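LAO/AO transport system kinase (Escherichia coli, PDB 2P67) is a MeaB-family protein of the P-loop NTPase clan that forms a two-chain assembly and whose physiological role remains uncertain. Local coordinates at residues E11-R14 with R15-G19; T305-A308 with V309-T313; S134-A137 with R138-L142; N295-F298 with D299-Y302; A22-A25 with Q26-L30. All coordinates share one frame; numbering follows the deposited sequence.

Contact 1: residues E11-R14 with R15-G19; sequences ESIR and RLRQG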
loop_
_atom_site.group_PDB
_atom_site.type_symbol
_atom_site.label_atom_id
_atom_site.label_comp_id
_atom_site.label_asym_id
_atom_site.label_seq_id
_atom_site.Cartn_x
_atom_site.Cartn_y
_atom_site.Cartn_z
ATOM N N GLU A 11 20.424 -18.331 34.310
ATOM C CA GLU A 11 21.437 -17.398 34.826
ATOM C C GLU A 11 21.913 -16.435 33.728
ATOM O O GLU A 11 22.171 -15.265 33.992
ATOM C CB GLU A 11 22.608 -18.149 35.507
ATOM C CG GLU A 11 24.043 -17.579 35.322
ATOM C CD GLU A 11 24.382 -16.258 36.065
ATOM O OE1 GLU A 11 25.599 -15.907 36.063
ATOM O OE2 GLU A 11 23.485 -15.569 36.634
ATOM N N SER A 12 22.004 -16.943 32.501
ATOM C CA SER A 12 22.356 -16.110 31.344
ATOM C C SER A 12 21.338 -15.002 31.124
ATOM O O SER A 12 21.702 -13.849 30.864
ATOM C CB SER A 12 22.465 -16.977 30.102
ATOM O OG SER A 12 23.478 -17.948 30.296
ATOM N N ILE A 13 20.062 -15.355 31.228
ATOM C CA ILE A 13 18.981 -14.356 31.188
ATOM C C ILE A 13 19.119 -13.321 32.308
ATOM O O ILE A 13 18.979 -12.125 32.056
ATOM C CB ILE A 13 17.598 -15.001 31.146
ATOM C CG1 ILE A 13 17.414 -15.729 29.803
ATOM C CG2 ILE A 13 16.479 -13.926 31.358
ATOM C CD1 ILE A 13 16.166 -16.606 29.748
ATOM N N ARG A 14 19.410 -13.789 33.528
ATOM C CA ARG A 14 19.697 -12.899 34.660
ATOM C C ARG A 14 20.765 -11.863 34.297
ATOM O O ARG A 14 20.558 -10.661 34.468
ATOM C CB ARG A 14 20.141 -13.717 35.885
ATOM C CG ARG A 14 20.318 -12.919 37.179
ATOM C CD ARG A 14 21.027 -13.772 38.228
ATOM N NE ARG A 14 20.989 -13.179 39.566
ATOM C CZ ARG A 14 21.326 -13.822 40.686
ATOM N NH1 ARG A 14 21.736 -15.086 40.646
ATOM N NH2 ARG A 14 21.259 -13.201 41.855
ATOM N N ARG A 15 21.902 -12.343 33.787
ATOM C CA ARG A 15 23.036 -11.493 33.390
ATOM C C ARG A 15 22.589 -10.493 32.323
ATOM O O ARG A 15 22.956 -9.301 32.359
ATOM C CB ARG A 15 24.177 -12.345 32.816
ATOM C CG ARG A 15 24.945 -13.206 33.819
ATOM C CD ARG A 15 26.311 -13.685 33.214
ATOM N NE ARG A 15 26.198 -14.473 31.969
ATOM C CZ ARG A 15 25.958 -15.787 31.918
ATOM N NH1 ARG A 15 25.763 -16.488 33.040
ATOM N NH2 ARG A 15 25.893 -16.411 30.744
ATOM N N LEU A 16 21.775 -10.992 31.400
ATOM C CA LEU A 16 21.280 -10.181 30.276
ATOM C C LEU A 16 20.443 -9.018 30.828
ATOM O O LEU A 16 20.654 -7.844 30.493
ATOM C CB LEU A 16 20.466 -11.054 29.313
ATOM C CG LEU A 16 19.698 -10.362 28.162
ATOM C CD1 LEU A 16 20.679 -9.904 27.127
ATOM C CD2 LEU A 16 18.617 -11.254 27.530
ATOM N N ARG A 17 19.506 -9.355 31.705
ATOM C CA ARG A 17 18.607 -8.348 32.274
ATOM C C ARG A 17 19.324 -7.323 33.143
ATOM O O ARG A 17 18.841 -6.196 33.318
ATOM C CB ARG A 17 17.508 -9.027 33.090
ATOM C CG ARG A 17 16.568 -9.878 32.290
ATOM C CD ARG A 17 15.623 -10.604 33.236
ATOM N NE ARG A 17 14.792 -9.650 33.978
ATOM C CZ ARG A 17 14.209 -9.900 35.152
ATOM N NH1 ARG A 17 14.364 -11.080 35.741
ATOM N NH2 ARG A 17 13.463 -8.966 35.737
ATOM N N GLN A 18 20.478 -7.706 33.688
ATOM C CA GLN A 18 21.280 -6.792 34.502
ATOM C C GLN A 18 22.088 -5.826 33.621
ATOM O O GLN A 18 22.753 -4.912 34.119
ATOM C CB GLN A 18 22.166 -7.569 35.494
ATOM C CG GLN A 18 21.344 -8.293 36.580
ATOM C CD GLN A 18 22.170 -9.208 37.477
ATOM O OE1 GLN A 18 23.278 -9.621 37.125
ATOM N NE2 GLN A 18 21.616 -9.544 38.648
ATOM N N GLY A 19 21.982 -6.000 32.308
ATOM C CA GLY A 19 22.598 -5.085 31.362
ATOM C C GLY A 19 24.046 -5.409 31.056
ATOM O O GLY A 19 24.777 -4.567 30.527
#
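Exposed E11 and buried R15, one turn apart on helix 9-17, form the salt bridge of this contact: R15 NH1 gives a hydrogen bond to E11 OE1 at 3.1 Å. The oxygen lies in the guanidinium plane, whereas the nitrogen meets the carboxylate from above its plane, because the two side chains cross at about a right angle and their flat groups stand 74° apart. The bend in the arginine chain (chi3 -59°) brings the guanidinium back along the helix, where S12 CA lies over one of its faces and R15 NH2 comes 2.9 Å from S12 OG. The packed side is R15, S12 and L16: R15 NE is hydrogen-bonded to T23 of the next helix, S12 OG, a small hydroxyl in a confined place, bonds to T8 O, and L16 packs against L24. The outer side is looser: R14, modelled in two conformations, and Q18 run side by side into an exposed region. I13 is the apolar side turned to helix 36-49, its CG2 3.9 Å from CD of exposed R17. Q18 N still bonds to R14 O helically (3.1 Å) before a Schellman motif ends the helix at G19, whose positive phi suits glycine and whose N-H bonds to L16 O. The charge of the buried arginine is probably offset, at least in part, by E11 of its own helix, while its NE ties that helix to the next.

Contact 2: residues T305-A308 with V309-T313; sequences TLLA and VKNNT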
loop_
_atom_site.group_PDB
_atom_site.type_symbol
_atom_site.label_atom_id
_atom_site.label_comp_id
_atom_site.label_asym_id
_atom_site.label_seq_id
_atom_site.Cartn_x
_atom_site.Cartn_y
_atom_site.Cartn_z
ATOM N N THR A 305 -1.042 -20.220 -17.546
ATOM C CA THR A 305 -2.344 -19.582 -17.389
ATOM C C THR A 305 -2.246 -18.090 -17.681
ATOM O O THR A 305 -3.032 -17.575 -18.463
ATOM C CB THR A 305 -2.933 -19.810 -15.990
ATOM O OG1 THR A 305 -3.081 -21.218 -15.767
ATOM C CG2 THR A 305 -4.285 -19.091 -15.847
ATOM N N LEU A 306 -1.273 -17.410 -17.073
ATOM C CA LEU A 306 -1.006 -15.999 -17.371
ATOM C C LEU A 306 -0.839 -15.752 -18.867
ATOM O O LEU A 306 -1.417 -14.813 -19.411
ATOM C CB LEU A 306 0.248 -15.500 -16.641
ATOM C CG LEU A 306 0.116 -15.139 -15.152
ATOM C CD1 LEU A 306 1.357 -14.384 -14.657
ATOM C CD2 LEU A 306 -1.116 -14.312 -14.934
ATOM N N LEU A 307 -0.066 -16.602 -19.530
ATOM C CA LEU A 307 0.151 -16.434 -20.981
ATOM C C LEU A 307 -1.126 -16.651 -21.804
ATOM O O LEU A 307 -1.368 -15.926 -22.763
ATOM C CB LEU A 307 1.275 -17.335 -21.490
ATOM C CG LEU A 307 1.807 -17.034 -22.902
ATOM C CD1 LEU A 307 2.283 -15.596 -23.045
ATOM C CD2 LEU A 307 2.945 -18.007 -23.248
ATOM N N ALA A 308 -1.923 -17.646 -21.421
ATOM C CA ALA A 308 -3.242 -17.871 -22.025
ATOM C C ALA A 308 -4.133 -16.637 -21.932
ATOM O O ALA A 308 -4.788 -16.273 -22.890
ATOM C CB ALA A 308 -3.930 -19.094 -21.388
ATOM N N VAL A 309 -4.154 -15.982 -20.773
ATOM C CA VAL A 309 -4.922 -14.744 -20.611
ATOM C C VAL A 309 -4.334 -13.612 -21.469
ATOM O O VAL A 309 -5.061 -12.909 -22.185
ATOM C CB VAL A 309 -5.041 -14.342 -19.088
ATOM C CG1 VAL A 309 -5.687 -12.983 -18.934
ATOM C CG2 VAL A 309 -5.814 -15.426 -18.294
ATOM N N LYS A 310 -3.012 -13.477 -21.457
ATOM C CA LYS A 310 -2.365 -12.420 -22.220
ATOM C C LYS A 310 -2.667 -12.571 -23.709
ATOM O O LYS A 310 -2.867 -11.568 -24.408
ATOM C CB LYS A 310 -0.858 -12.480 -21.975
ATOM C CG LYS A 310 -0.037 -11.374 -22.561
ATOM C CD LYS A 310 1.411 -11.540 -22.070
ATOM C CE LYS A 310 2.343 -10.649 -22.871
ATOM N NZ LYS A 310 3.235 -9.803 -22.047
ATOM N N ASN A 311 -2.713 -13.821 -24.181
ATOM C CA ASN A 311 -2.944 -14.132 -25.599
ATOM C C ASN A 311 -4.435 -14.256 -25.984
ATOM O O ASN A 311 -4.767 -14.677 -27.106
ATOM C CB ASN A 311 -2.195 -15.424 -25.977
ATOM C CG ASN A 311 -0.744 -15.186 -26.341
ATOM O OD1 ASN A 311 -0.366 -14.122 -26.841
ATOM N ND2 ASN A 311 0.083 -16.196 -26.101
ATOM N N ASN A 312 -5.324 -13.871 -25.065
ATOM C CA ASN A 312 -6.773 -13.782 -25.344
ATOM C C ASN A 312 -7.466 -15.118 -25.611
ATOM O O ASN A 312 -8.538 -15.158 -26.247
ATOM C CB ASN A 312 -7.060 -12.811 -26.499
ATOM C CG ASN A 312 -6.424 -11.463 -26.291
ATOM O OD1 ASN A 312 -6.467 -10.917 -25.192
ATOM N ND2 ASN A 312 -5.825 -10.914 -27.348
ATOM N N THR A 313 -6.872 -16.196 -25.109
ATOM C CA THR A 313 -7.473 -17.523 -25.259
ATOM C C THR A 313 -8.392 -17.912 -24.094
ATOM O O THR A 313 -9.230 -18.797 -24.242
ATOM C CB THR A 313 -6.418 -18.632 -25.509
ATOM O OG1 THR A 313 -5.652 -18.845 -24.317
ATOM C CG2 THR A 313 -5.506 -18.247 -26.667
#
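The backbone of 305-313 keeps its helical i to i+4 bonding through N311 N to L307 O (2.9 Å), then turns at N312, whose positive phi of 67° lets the chain fold back over the last turn. T313 N then reaches A308 O at 3.0 Å, and N312 N bonds to V309 O. T313 adds a second grip on the same carbonyl, its OG1 donating to A308 O at 3.1 Å; the hydroxyl approaches well off the carbonyl axis, at a C=O...donor angle of 106°, while the backbone N-H comes nearly straight on. With chi1 at 70°, OG1 sits between the backbone N and the carbonyl carbon, turned back toward the helix, and it also touches A308 CB at 3.4 Å. Alanine suits this position, since its small methyl lets the returning chain lie close. On another side, L307 and N311 point the same way, and L307 CG lies 3.7 Å from N311 ND2, an apolar branch beside an amide on an exposed surface. V309 CG2 leans on T305 O at 3.5 Å, and the valine, like L306, packs on L280 of the second subunit, where branched apolar side chains fit. T305 OG1 is held by Y301 O and by Q322 of helix 316-328. Asparagine is among the non-glycine residues that most readily accept a positive phi, which fits N312 as the C-prime residue of a Schellman motif closing helix 296-310.

Contact 3: residues S134-A137 with R138-L142; sequences SQRA and RELML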
loop_
_atom_site.group_PDB
_atom_site.type_symbol
_atom_site.label_atom_id
_atom_site.label_comp_id
_atom_site.label_asym_id
_atom_site.label_seq_id
_atom_site.Cartn_x
_atom_site.Cartn_y
_atom_site.Cartn_z
ATOM N N SER A 134 14.565 -8.601 8.515
ATOM C CA SER A 134 13.455 -7.994 9.237
ATOM C C SER A 134 13.130 -8.762 10.522
ATOM O O SER A 134 13.033 -8.158 11.583
ATOM C CB SER A 134 12.222 -7.897 8.346
ATOM O OG SER A 134 11.387 -6.837 8.784
ATOM N N GLN A 135 12.983 -10.089 10.431
ATOM C CA GLN A 135 12.796 -10.907 11.637
ATOM C C GLN A 135 14.013 -10.764 12.561
ATOM O O GLN A 135 13.867 -10.635 13.767
ATOM C CB GLN A 135 12.528 -12.394 11.307
ATOM C CG GLN A 135 12.488 -13.270 12.550
ATOM C CD GLN A 135 12.074 -14.713 12.300
ATOM O OE1 GLN A 135 11.308 -15.010 11.377
ATOM N NE2 GLN A 135 12.564 -15.622 13.151
ATOM N N ARG A 136 15.210 -10.771 11.978
ATOM C CA ARG A 136 16.444 -10.652 12.748
ATOM C C ARG A 136 16.547 -9.332 13.526
ATOM O O ARG A 136 16.876 -9.340 14.723
ATOM C CB ARG A 136 17.660 -10.843 11.819
ATOM C CG ARG A 136 19.019 -10.920 12.534
ATOM C CD ARG A 136 19.063 -11.915 13.731
ATOM N NE ARG A 136 18.379 -13.189 13.480
ATOM C CZ ARG A 136 18.839 -14.166 12.693
ATOM N NH1 ARG A 136 20.003 -14.035 12.049
ATOM N NH2 ARG A 136 18.120 -15.282 12.534
ATOM N N ALA A 137 16.251 -8.214 12.855
ATOM C CA ALA A 137 16.246 -6.905 13.506
ATOM C C ALA A 137 15.304 -6.905 14.700
ATOM O O ALA A 137 15.674 -6.426 15.773
ATOM C CB ALA A 137 15.865 -5.791 12.498
ATOM N N ARG A 138 14.092 -7.438 14.503
ATOM C CA ARG A 138 13.103 -7.505 15.569
ATOM C C ARG A 138 13.591 -8.313 16.775
ATOM O O ARG A 138 13.412 -7.889 17.928
ATOM C CB ARG A 138 11.779 -8.071 15.060
ATOM C CG ARG A 138 10.989 -7.123 14.181
ATOM C CD ARG A 138 9.686 -7.754 13.745
ATOM N NE ARG A 138 9.188 -7.109 12.536
ATOM C CZ ARG A 138 8.186 -6.236 12.466
ATOM N NH1 ARG A 138 7.511 -5.880 13.562
ATOM N NH2 ARG A 138 7.855 -5.730 11.267
ATOM N N GLU A 139 14.178 -9.481 16.517
ATOM C CA GLU A 139 14.684 -10.310 17.609
ATOM C C GLU A 139 15.831 -9.614 18.385
ATOM O O GLU A 139 15.875 -9.646 19.624
ATOM C CB GLU A 139 15.073 -11.701 17.088
ATOM C CG GLU A 139 13.853 -12.451 16.561
ATOM C CD GLU A 139 14.181 -13.762 15.896
ATOM O OE1 GLU A 139 15.351 -13.962 15.474
ATOM O OE2 GLU A 139 13.246 -14.590 15.807
ATOM N N LEU A 140 16.744 -8.965 17.664
ATOM C CA LEU A 140 17.825 -8.258 18.319
ATOM C C LEU A 140 17.277 -7.096 19.163
ATOM O O LEU A 140 17.779 -6.842 20.248
ATOM C CB LEU A 140 18.827 -7.753 17.294
ATOM C CG LEU A 140 19.539 -8.805 16.420
ATOM C CD1 LEU A 140 20.578 -8.085 15.579
ATOM C CD2 LEU A 140 20.218 -9.896 17.248
ATOM N N MET A 141 16.252 -6.412 18.644
ATOM C CA MET A 141 15.553 -5.346 19.381
ATOM C C MET A 141 14.961 -5.882 20.696
ATOM O O MET A 141 15.116 -5.253 21.745
ATOM C CB MET A 141 14.435 -4.717 18.523
ATOM C CG MET A 141 14.938 -3.855 17.359
ATOM S SD MET A 141 13.587 -3.299 16.261
ATOM C CE MET A 141 12.962 -1.893 17.226
ATOM N N LEU A 142 14.315 -7.047 20.633
ATOM C CA LEU A 142 13.801 -7.710 21.850
ATOM C C LEU A 142 14.897 -7.973 22.883
ATOM O O LEU A 142 14.705 -7.702 24.075
ATOM C CB LEU A 142 13.090 -9.014 21.496
ATOM C CG LEU A 142 11.765 -8.956 20.735
ATOM C CD1 LEU A 142 11.244 -10.370 20.558
ATOM C CD2 LEU A 142 10.712 -8.066 21.461
HETATM O O HOH W 1 9.396 -4.741 8.547
#
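The R136 guanidinium meets E139 OE1 at its edge, in plane, and the carboxylate lies only 14° from parallel with it, but the salt bridge from R136 NE to E139 OE1 is long, at 3.7 Å. NE has no hydrogen-bonding partner in the model although the contact buries it, so the attraction here is probably mainly electrostatic. The Q135 amide stands differently: its plane is 74° from that of the same carboxylate, and NE2 gives E139 OE2 a hydrogen bond of 2.9 Å from above the carboxylate plane. The extended glutamine chain, with CG anti to its backbone N (chi1 174°), carries the amide to the glutamate one turn on. E139 is therefore approached by both side chains, and OE1 also forms a salt bridge with R317 of the second subunit; an acid suits a place where two arginines of different chains converge. The bend at R136 chi2 lets CD lie 4.1 Å from L140 CG, where the apolar part of the arginine adjoins a buried leucine. Around the helix, S134 OG and R138 NH2 share a water, 2.9 Å from the serine oxygen and weakly bonded to the arginine at 3.3 Å. R138 also packs on W279 of helix 267-294, and its side chain lies about 6 Å from the bound sodium ion. A137, with its small methyl, takes a buried position. Regular i to i+4 bonds such as L140 N to R136 O (3.0 Å) run throughout, as expected within helix 133-146, which follows strand 119-124 and precedes strand 151-157 of the parallel sheet in this P-loop NTPase fold.

Contact 4: residues N295-F298 with D299-Y302; sequences NEDF and DRYY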
loop_
_atom_site.group_PDB
_atom_site.type_symbol
_atom_site.label_atom_id
_atom_site.label_comp_id
_atom_site.label_asym_id
_atom_site.label_seq_id
_atom_site.Cartn_x
_atom_site.Cartn_y
_atom_site.Cartn_z
ATOM N N ASN A 295 6.651 -23.970 -5.703
ATOM C CA ASN A 295 6.364 -25.255 -6.327
ATOM C C ASN A 295 6.575 -25.202 -7.850
ATOM O O ASN A 295 6.019 -24.338 -8.538
ATOM C CB ASN A 295 4.946 -25.703 -5.988
ATOM C CG ASN A 295 4.691 -27.145 -6.358
ATOM O OD1 ASN A 295 5.125 -28.059 -5.659
ATOM N ND2 ASN A 295 3.984 -27.360 -7.459
ATOM N N GLU A 296 7.407 -26.113 -8.358
ATOM C CA GLU A 296 7.816 -26.096 -9.757
ATOM C C GLU A 296 6.637 -26.363 -10.692
ATOM O O GLU A 296 6.525 -25.745 -11.749
ATOM C CB GLU A 296 8.925 -27.118 -9.990
ATOM C CG GLU A 296 9.956 -26.695 -11.022
ATOM C CD GLU A 296 10.666 -27.886 -11.649
ATOM O OE1 GLU A 296 11.175 -28.749 -10.897
ATOM O OE2 GLU A 296 10.702 -27.962 -12.899
ATOM N N ASP A 297 5.757 -27.278 -10.288
ATOM C CA ASP A 297 4.574 -27.615 -11.069
ATOM C C ASP A 297 3.564 -26.477 -11.097
ATOM O O ASP A 297 2.986 -26.171 -12.155
ATOM C CB ASP A 297 3.910 -28.877 -10.528
ATOM C CG ASP A 297 4.685 -30.140 -10.873
ATOM O OD1 ASP A 297 5.476 -30.120 -11.846
ATOM O OD2 ASP A 297 4.492 -31.150 -10.173
ATOM N N PHE A 298 3.339 -25.857 -9.939
ATOM C CA PHE A 298 2.381 -24.762 -9.866
ATOM C C PHE A 298 2.883 -23.520 -10.595
ATOM O O PHE A 298 2.105 -22.840 -11.254
ATOM C CB PHE A 298 1.994 -24.398 -8.429
ATOM C CG PHE A 298 1.017 -23.267 -8.365
ATOM C CD1 PHE A 298 -0.338 -23.491 -8.617
ATOM C CD2 PHE A 298 1.449 -21.972 -8.127
ATOM C CE1 PHE A 298 -1.256 -22.426 -8.598
ATOM C CE2 PHE A 298 0.539 -20.905 -8.111
ATOM C CZ PHE A 298 -0.808 -21.138 -8.345
ATOM N N ASP A 299 4.169 -23.215 -10.440
ATOM C CA ASP A 299 4.787 -22.073 -11.110
ATOM C C ASP A 299 4.615 -22.192 -12.625
ATOM O O ASP A 299 4.302 -21.206 -13.302
ATOM C CB ASP A 299 6.272 -21.969 -10.747
ATOM C CG ASP A 299 7.009 -20.937 -11.582
ATOM O OD1 ASP A 299 6.715 -19.735 -11.446
ATOM O OD2 ASP A 299 7.868 -21.333 -12.396
ATOM N N ARG A 300 4.812 -23.406 -13.139
ATOM C CA ARG A 300 4.671 -23.693 -14.565
ATOM C C ARG A 300 3.233 -23.469 -15.038
ATOM O O ARG A 300 3.001 -22.732 -15.997
ATOM C CB ARG A 300 5.139 -25.132 -14.845
ATOM C CG ARG A 300 4.940 -25.616 -16.288
ATOM C CD ARG A 300 5.739 -26.885 -16.572
ATOM N NE ARG A 300 7.184 -26.652 -16.481
ATOM C CZ ARG A 300 7.993 -27.202 -15.573
ATOM N NH1 ARG A 300 7.521 -28.041 -14.656
ATOM N NH2 ARG A 300 9.289 -26.913 -15.587
ATOM N N TYR A 301 2.278 -24.085 -14.341
ATOM C CA TYR A 301 0.861 -23.961 -14.650
ATOM C C TYR A 301 0.363 -22.520 -14.510
ATOM O O TYR A 301 -0.444 -22.046 -15.324
ATOM C CB TYR A 301 0.052 -24.873 -13.735
ATOM C CG TYR A 301 -1.378 -25.047 -14.178
ATOM C CD1 TYR A 301 -1.696 -25.935 -15.204
ATOM C CD2 TYR A 301 -2.412 -24.320 -13.586
ATOM C CE1 TYR A 301 -3.001 -26.107 -15.625
ATOM C CE2 TYR A 301 -3.732 -24.482 -14.008
ATOM C CZ TYR A 301 -4.011 -25.386 -15.029
ATOM O OH TYR A 301 -5.295 -25.569 -15.462
ATOM N N TYR A 302 0.853 -21.829 -13.479
ATOM C CA TYR A 302 0.534 -20.413 -13.279
ATOM C C TYR A 302 1.005 -19.553 -14.459
ATOM O O TYR A 302 0.252 -18.712 -14.965
ATOM C CB TYR A 302 1.123 -19.907 -11.945
ATOM C CG TYR A 302 0.796 -18.463 -11.676
ATOM C CD1 TYR A 302 -0.468 -18.091 -11.221
ATOM C CD2 TYR A 302 1.750 -17.467 -11.869
ATOM C CE1 TYR A 302 -0.789 -16.746 -10.981
ATOM C CE2 TYR A 302 1.444 -16.125 -11.628
ATOM C CZ TYR A 302 0.163 -15.778 -11.199
ATOM O OH TYR A 302 -0.128 -14.458 -10.959
HETATM O O HOH W 2 8.303 -24.156 -12.846
HETATM O O HOH W 3 5.062 -29.237 -14.416
#
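The first turns of helix 296-310, which N295 opens from the N-cap position, place E296 and R300 on one exposed side. The two chains run alongside each other, and R300 NH2 gives E296 OE2 a hydrogen bond of 3.2 Å within a salt bridge. OE2 uses its anti lone pair and lies near the guanidinium plane, although the carboxylate itself is turned 76° from that plane. The bend at R300 chi3 (-64°) turns the guanidinium back toward the helix start. Its NH1 is linked to D297 OD1 through a water that lies 2.7 Å from each, so the arginine pairs directly with E296 and, through water, probably also eases the charge of D297. A second water bridges E296 O and D299 OD2, at 2.6 Å and 2.9 Å; the latter oxygen also belongs to a salt bridge with R303. Acidic residues suit the start of a helix, where their charge probably interacts favourably with the helix dipole. This helix pairs with helix 316-328 in a C-terminal helical hairpin, and its other side is aromatic. F298 CE2 rests 4.0 Å from Y302 CB, which lies over one face of the phenylalanine ring. The ring planes are 26° apart but slid past one another, with centroids 6.0 Å apart, so overlap is slight. Both rings meet F293 edge-to-face, and F298 packs on I327. T284 and R281 of the second subunit touch F298 and Y302 respectively.

Contact 5: residues A22-A25 with Q26-L30; sequences ATLA and QAMTL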
loop_
_atom_site.group_PDB
_atom_site.type_symbol
_atom_site.label_atom_id
_atom_site.label_comp_id
_atom_site.label_asym_id
_atom_site.label_seq_id
_atom_site.Cartn_x
_atom_site.Cartn_y
_atom_site.Cartn_z
ATOM N N ALA A 22 28.567 -8.149 27.632
ATOM C CA ALA A 22 29.161 -9.376 27.070
ATOM C C ALA A 22 28.088 -10.436 26.826
ATOM O O ALA A 22 28.113 -11.122 25.797
ATOM C CB ALA A 22 30.269 -9.912 27.967
ATOM N N THR A 23 27.127 -10.530 27.752
ATOM C CA THR A 23 26.038 -11.489 27.620
ATOM C C THR A 23 25.079 -11.084 26.492
ATOM O O THR A 23 24.623 -11.940 25.753
ATOM C CB THR A 23 25.276 -11.765 28.949
ATOM O OG1 THR A 23 26.164 -12.364 29.895
ATOM C CG2 THR A 23 24.138 -12.755 28.719
ATOM N N LEU A 24 24.786 -9.795 26.367
ATOM C CA LEU A 24 23.981 -9.326 25.255
ATOM C C LEU A 24 24.625 -9.708 23.910
ATOM O O LEU A 24 23.958 -10.273 23.046
ATOM C CB LEU A 24 23.732 -7.818 25.337
ATOM C CG LEU A 24 22.816 -7.232 24.245
ATOM C CD1 LEU A 24 21.455 -7.944 24.148
ATOM C CD2 LEU A 24 22.635 -5.739 24.429
ATOM N N ALA A 25 25.919 -9.432 23.760
ATOM C CA ALA A 25 26.621 -9.759 22.509
ATOM C C ALA A 25 26.578 -11.257 22.251
ATOM O O ALA A 25 26.335 -11.696 21.127
ATOM C CB ALA A 25 28.036 -9.263 22.570
ATOM N N GLN A 26 26.806 -12.041 23.306
ATOM C CA GLN A 26 26.771 -13.498 23.217
ATOM C C GLN A 26 25.392 -13.998 22.788
ATOM O O GLN A 26 25.278 -14.897 21.979
ATOM C CB GLN A 26 27.066 -14.108 24.584
ATOM C CG GLN A 26 28.482 -14.538 24.842
ATOM C CD GLN A 26 28.532 -15.344 26.147
ATOM O OE1 GLN A 26 28.484 -16.576 26.135
ATOM N NE2 GLN A 26 28.546 -14.646 27.271
ATOM N N ALA A 27 24.344 -13.437 23.390
ATOM C CA ALA A 27 22.962 -13.805 23.054
ATOM C C ALA A 27 22.618 -13.458 21.594
ATOM O O ALA A 27 21.972 -14.236 20.873
ATOM C CB ALA A 27 21.982 -13.113 24.044
ATOM N N MET A 28 23.032 -12.275 21.151
ATOM C CA MET A 28 22.854 -11.902 19.747
ATOM C C MET A 28 23.571 -12.893 18.809
ATOM O O MET A 28 22.987 -13.368 17.851
ATOM C CB MET A 28 23.335 -10.470 19.505
ATOM C CG MET A 28 22.562 -9.417 20.308
ATOM S SD MET A 28 22.947 -7.766 19.717
ATOM C CE MET A 28 21.621 -6.820 20.522
ATOM N N THR A 29 24.826 -13.224 19.111
ATOM C CA THR A 29 25.583 -14.198 18.303
ATOM C C THR A 29 24.869 -15.542 18.224
ATOM O O THR A 29 24.754 -16.133 17.134
ATOM C CB THR A 29 27.037 -14.344 18.805
ATOM O OG1 THR A 29 27.732 -13.121 18.545
ATOM C CG2 THR A 29 27.782 -15.488 18.079
ATOM N N LEU A 30 24.324 -15.979 19.355
ATOM C CA LEU A 30 23.542 -17.213 19.422
ATOM C C LEU A 30 22.325 -17.172 18.512
ATOM O O LEU A 30 22.049 -18.130 17.793
ATOM C CB LEU A 30 23.116 -17.489 20.873
ATOM C CG LEU A 30 22.269 -18.737 21.135
ATOM C CD1 LEU A 30 23.091 -20.005 20.935
ATOM C CD2 LEU A 30 21.688 -18.682 22.543
HETATM O O HOH W 4 29.217 -11.321 19.752
#
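L24 and M28 make the apolar contact, one turn apart on helix 21-32: L24 CD1 lies 3.8 Å from M28 CE, and L24 CG is almost as near. The extended methionine chain carries its end methyl to the leucine branch, and L24 CG, anti to the backbone N (chi1 -177°), leans forward along the helix to meet it. Flexible, unbranched methionine suits this buried place, since it also packs on F120 of strand 119-124 and on L140 and L143 of helix 133-146. A27, small enough for close approach, faces L45 of helix 36-49. Backbone hydrogen bonds form the second group; A27 N to T23 O is 2.8 Å and M28 N to L24 O is 2.9 Å. Polar side-chain links make up the third. A water lies 2.6 Å from T29 OG1 and bonds weakly to A25 O at 3.2 Å, while T29 OG1 is also hydrogen-bonded to R122. The chemistry implies a mixed attachment: apolar contacts hold the buried side, and threonine hydroxyls, one buried (T23, the partner of R15) and one exposed (T29), add polar ties to neighbouring elements.

Contacts 1 and 5 lie on successive helices with centres about 11 Å apart, and they touch: R15 NE is 3.0 Å from T23 OG1, and L16 CD1 packs on L24 CD1 at 3.6 Å. Contact 5 in turn touches contact 3, centre to centre about 13 Å, where M28 CE meets L140 O at 3.9 Å. Contact 3 is the one whose R138 side chain approaches the sodium ion, which R272 and S276 bind. Contacts 2 and 4 share helix 296-310, centres about 15 Å apart, and lie far off: the centres of contacts 1 and 2 are about 60 Å apart, on opposite sides of the chain's centre. Contacts 2, 3 and 4 all touch the second subunit.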